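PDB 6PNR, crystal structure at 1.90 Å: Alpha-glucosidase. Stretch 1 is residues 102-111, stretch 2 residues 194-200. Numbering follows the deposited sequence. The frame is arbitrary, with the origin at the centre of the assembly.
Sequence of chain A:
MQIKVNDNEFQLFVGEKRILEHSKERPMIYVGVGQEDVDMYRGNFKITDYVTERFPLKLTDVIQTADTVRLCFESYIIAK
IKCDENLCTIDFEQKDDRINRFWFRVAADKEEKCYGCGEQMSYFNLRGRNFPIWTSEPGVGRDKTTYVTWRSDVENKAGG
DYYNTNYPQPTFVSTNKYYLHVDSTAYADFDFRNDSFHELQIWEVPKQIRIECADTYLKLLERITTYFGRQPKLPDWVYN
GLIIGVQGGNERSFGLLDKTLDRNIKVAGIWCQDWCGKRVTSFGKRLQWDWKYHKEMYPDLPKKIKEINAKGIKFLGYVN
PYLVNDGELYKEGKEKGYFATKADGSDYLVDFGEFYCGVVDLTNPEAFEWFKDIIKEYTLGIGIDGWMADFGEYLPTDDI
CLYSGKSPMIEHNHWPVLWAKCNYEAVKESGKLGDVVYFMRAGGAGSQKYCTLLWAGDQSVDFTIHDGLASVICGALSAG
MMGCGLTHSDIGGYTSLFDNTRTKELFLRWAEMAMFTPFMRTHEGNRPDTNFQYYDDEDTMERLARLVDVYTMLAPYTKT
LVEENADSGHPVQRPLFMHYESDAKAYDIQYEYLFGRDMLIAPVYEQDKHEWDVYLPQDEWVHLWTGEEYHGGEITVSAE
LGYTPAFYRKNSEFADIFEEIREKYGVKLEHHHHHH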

# COMPACT_ATOMS: atom_id res chain seq x y z
N PHE A 102 7.57 9.44 -20.20
CA PHE A 102 8.60 8.94 -21.10
C PHE A 102 9.13 7.64 -20.51
O PHE A 102 9.64 7.63 -19.38
N TRP A 103 8.99 6.54 -21.23
CA TRP A 103 9.51 5.25 -20.81
C TRP A 103 10.59 4.80 -21.78
O TRP A 103 10.33 4.63 -22.97
N PHE A 104 11.80 4.61 -21.26
CA PHE A 104 12.96 4.22 -22.05
C PHE A 104 13.36 2.81 -21.65
O PHE A 104 13.56 2.53 -20.46
N ARG A 105 13.48 1.91 -22.63
CA ARG A 105 13.82 0.53 -22.34
C ARG A 105 15.28 0.23 -22.66
O ARG A 105 15.82 0.69 -23.66
N VAL A 106 15.90 -0.56 -21.79
CA VAL A 106 17.26 -1.04 -21.97
C VAL A 106 17.22 -2.55 -22.06
O VAL A 106 16.63 -3.21 -21.19
N ALA A 107 17.87 -3.10 -23.08
CA ALA A 107 17.91 -4.55 -23.25
C ALA A 107 18.65 -5.20 -22.10
O ALA A 107 19.69 -4.72 -21.65
N ALA A 108 18.14 -6.33 -21.62
CA ALA A 108 18.73 -7.01 -20.48
C ALA A 108 18.53 -8.51 -20.62
O ALA A 108 17.77 -8.98 -21.47
N ASP A 109 19.22 -9.27 -19.77
CA ASP A 109 18.98 -10.70 -19.69
C ASP A 109 18.82 -11.09 -18.22
O ASP A 109 19.11 -10.30 -17.31
N LYS A 110 18.38 -12.33 -18.01
CA LYS A 110 17.94 -12.75 -16.68
C LYS A 110 19.06 -12.69 -15.65
O LYS A 110 18.81 -12.39 -14.48
N GLU A 111 20.30 -12.96 -16.05
CA GLU A 111 21.39 -13.05 -15.09
C GLU A 111 22.02 -11.70 -14.75
O GLU A 111 22.86 -11.64 -13.85
N ASN A 194 11.62 -6.83 -14.95
CA ASN A 194 11.45 -7.69 -16.12
C ASN A 194 12.78 -8.30 -16.55
O ASN A 194 13.82 -7.63 -16.56
N ASP A 195 12.75 -9.60 -16.91
CA ASP A 195 13.97 -10.33 -17.25
C ASP A 195 14.66 -9.76 -18.49
O ASP A 195 15.89 -9.78 -18.58
N SER A 196 13.90 -9.32 -19.48
CA SER A 196 14.51 -9.02 -20.77
C SER A 196 14.76 -7.54 -20.99
O SER A 196 15.25 -7.15 -22.06
N PHE A 197 14.44 -6.69 -20.01
CA PHE A 197 14.65 -5.26 -20.18
C PHE A 197 14.54 -4.55 -18.83
O PHE A 197 13.79 -4.97 -17.95
N HIS A 198 15.32 -3.49 -18.69
CA HIS A 198 15.07 -2.45 -17.71
C HIS A 198 14.19 -1.39 -18.36
O HIS A 198 14.26 -1.17 -19.57
N GLU A 199 13.34 -0.75 -17.57
CA GLU A 199 12.50 0.32 -18.10
C GLU A 199 12.61 1.53 -17.19
O GLU A 199 12.34 1.44 -15.99
N LEU A 200 12.99 2.66 -17.78
CA LEU A 200 13.24 3.89 -17.04
C LEU A 200 12.10 4.86 -17.34
O LEU A 200 12.01 5.41 -18.44

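The register of neighbouring antiparallel strands determines which side chains lie close enough to meet; residues 102-111 and 194-200 of this alpha-glucosidase illustrate the principle. Strands 102-107 and 197-200 run at 158° to one another. Phe-104 N donates to Leu-200 O at 2.9 Å and Leu-200 N to Phe-104 O at 2.7 Å, while Val-106 N donates to His-198 O and His-198 N to Val-106 O, both at 2.8 Å. Alternation along the strands therefore places Phe-104, Val-106, His-198 and Leu-200 on one face of the sheet and the pair Arg-105 and Glu-199 on the other.

The second face is built around charge. Arg-105 and Glu-199 form a non-hydrogen-bonded pair with CA atoms 4.4 Å apart, close enough for their side chains to run side by side. Arg-105 leaves the backbone with chi1 at m and then extends, with chi2 and chi3 both t, so that its end comes nearer the other strand. Glu-199 answers with chi1 and chi2 both t and chi3 turned to 87°. The result is a salt bridge in which Arg-105 NE donates to Glu-199 OE2 at 2.8 Å, nearly linear at 171°. Because this carboxylate oxygen approaches the guanidinium at its edge, near its plane, a face remains free for an aromatic partner. Phe-197 supplies it: chi1 at p and chi2 at 89° set the ring flat against the guanidinium, with planes inclined by only 12° and Arg-105 CZ 3.4 Å from Phe-197 CZ. Cation-pi attraction is joined by a CH-pi contact from Arg-105 CD to the same ring. Glu-199 also reaches Trp-103, whose m rotamer brings CD1 to 3.4 Å from Glu-199 OE1. Both carboxylate oxygens, and Arg-105 NH2, are hydrogen-bonded elsewhere in the structure.

The opposite face is largely apolar. Leu-200, with chi1 at -42° (m) and chi2 at t, carries CD1 to 4.3 Å from Phe-104 CD2 and 4.4 Å from Val-106 CG2, thus touching two residues of the facing strand. Phe-104 adopts t, and its end leads away from the other stretch, so its ring meets the leucine only at this loose distance. Val-106, also t, sets CG1 3.9 Å from His-198 CD2. The imidazole, with chi1 at -38° (m) and chi2 at -49°, offers one face to Ala-108, whose CB lies 3.4 Å from His-198 CE1 in a CH-pi contact.

At the end of the strand, Ala-107 turns its CB away, but just beyond it Ala-108 points toward the other stretch, and its small methyl sits over the imidazole while its N donates to Ser-196 O at 3.0 Å. Farther out, the all-t Lys-110 chain leads away; its CG passes 3.7 Å from Asp-195 OD1, a contact through the aliphatic part of the lysine. The strand pairing thus gives way to a few contacts between loop residues.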

# COMPACT_ATOMS: atom_id res chain seq x y z
CB PHE A 102 9.71 9.99 -21.25
CG PHE A 102 10.79 9.64 -22.22
CD1 PHE A 102 10.68 10.01 -23.55
CD2 PHE A 102 11.94 9.00 -21.80
CE1 PHE A 102 11.69 9.70 -24.45
CE2 PHE A 102 12.97 8.69 -22.69
CZ PHE A 102 12.84 9.05 -24.02
CB TRP A 103 8.40 4.19 -20.74
CG TRP A 103 7.35 4.37 -19.67
CD1 TRP A 103 7.36 3.81 -18.41
CD2 TRP A 103 6.12 5.09 -19.78
NE1 TRP A 103 6.21 4.16 -17.74
CE2 TRP A 103 5.44 4.93 -18.56
CE3 TRP A 103 5.53 5.84 -20.80
CZ2 TRP A 103 4.19 5.52 -18.33
CZ3 TRP A 103 4.30 6.41 -20.57
CH2 TRP A 103 3.64 6.25 -19.34
CB PHE A 104 14.13 5.19 -21.84
CG PHE A 104 15.32 4.92 -22.72
CD1 PHE A 104 15.39 5.44 -23.99
CD2 PHE A 104 16.37 4.13 -22.26
CE1 PHE A 104 16.48 5.18 -24.81
CE2 PHE A 104 17.47 3.88 -23.07
CZ PHE A 104 17.53 4.41 -24.35
CB ARG A 105 12.91 -0.42 -23.09
CG ARG A 105 11.51 -0.42 -22.51
CD ARG A 105 10.79 -1.65 -22.91
NE ARG A 105 9.51 -1.78 -22.23
CZ ARG A 105 8.66 -2.75 -22.51
NH1 ARG A 105 8.97 -3.64 -23.44
NH2 ARG A 105 7.51 -2.83 -21.87
CB VAL A 106 18.17 -0.59 -20.81
CG1 VAL A 106 19.54 -1.16 -20.98
CG2 VAL A 106 18.21 0.92 -20.70
CB ALA A 107 18.58 -4.91 -24.58
CB ALA A 108 18.13 -6.50 -19.17
CB ASP A 109 20.10 -11.50 -20.37
CG ASP A 109 21.47 -11.28 -19.74
OD1 ASP A 109 21.56 -11.04 -18.52
OD2 ASP A 109 22.47 -11.36 -20.48
CB LYS A 110 17.34 -14.16 -16.76
CG LYS A 110 16.72 -14.64 -15.45
CD LYS A 110 16.16 -16.06 -15.57
CE LYS A 110 15.48 -16.50 -14.27
NZ LYS A 110 14.87 -17.86 -14.37
CB GLU A 111 22.48 -13.99 -15.62
CG GLU A 111 22.02 -15.43 -15.89
CD GLU A 111 21.25 -15.57 -17.21
OE1 GLU A 111 21.28 -14.63 -18.04
OE2 GLU A 111 20.61 -16.63 -17.41
CB ASN A 194 10.83 -6.89 -17.26
CG ASN A 194 9.47 -6.33 -16.90
OD1 ASN A 194 9.34 -5.18 -16.46
ND2 ASN A 194 8.45 -7.14 -17.07
CB ASP A 195 13.67 -11.81 -17.51
CG ASP A 195 13.46 -12.61 -16.24
OD1 ASP A 195 13.95 -12.21 -15.16
OD2 ASP A 195 12.79 -13.66 -16.34
CB SER A 196 13.67 -9.59 -21.92
OG SER A 196 12.40 -8.96 -22.01
CB PHE A 197 13.64 -4.65 -21.17
CG PHE A 197 12.19 -4.80 -20.78
CD1 PHE A 197 11.56 -3.84 -20.00
CD2 PHE A 197 11.45 -5.88 -21.23
CE1 PHE A 197 10.22 -3.97 -19.64
CE2 PHE A 197 10.10 -6.02 -20.89
CZ PHE A 197 9.49 -5.06 -20.09
CB HIS A 198 16.36 -1.79 -17.22
CG HIS A 198 17.51 -2.74 -17.05
ND1 HIS A 198 17.41 -3.93 -16.37
CD2 HIS A 198 18.80 -2.66 -17.48
CE1 HIS A 198 18.58 -4.54 -16.38
NE2 HIS A 198 19.44 -3.80 -17.05
CB GLU A 199 11.04 -0.12 -18.25
CG GLU A 199 10.14 0.98 -18.80
CD GLU A 199 8.76 0.48 -19.25
OE1 GLU A 199 7.85 0.40 -18.40
OE2 GLU A 199 8.60 0.16 -20.45
CB LEU A 200 14.59 4.48 -17.44
CG LEU A 200 15.74 3.48 -17.60
CD1 LEU A 200 17.01 4.21 -18.03
CD2 LEU A 200 15.99 2.66 -16.33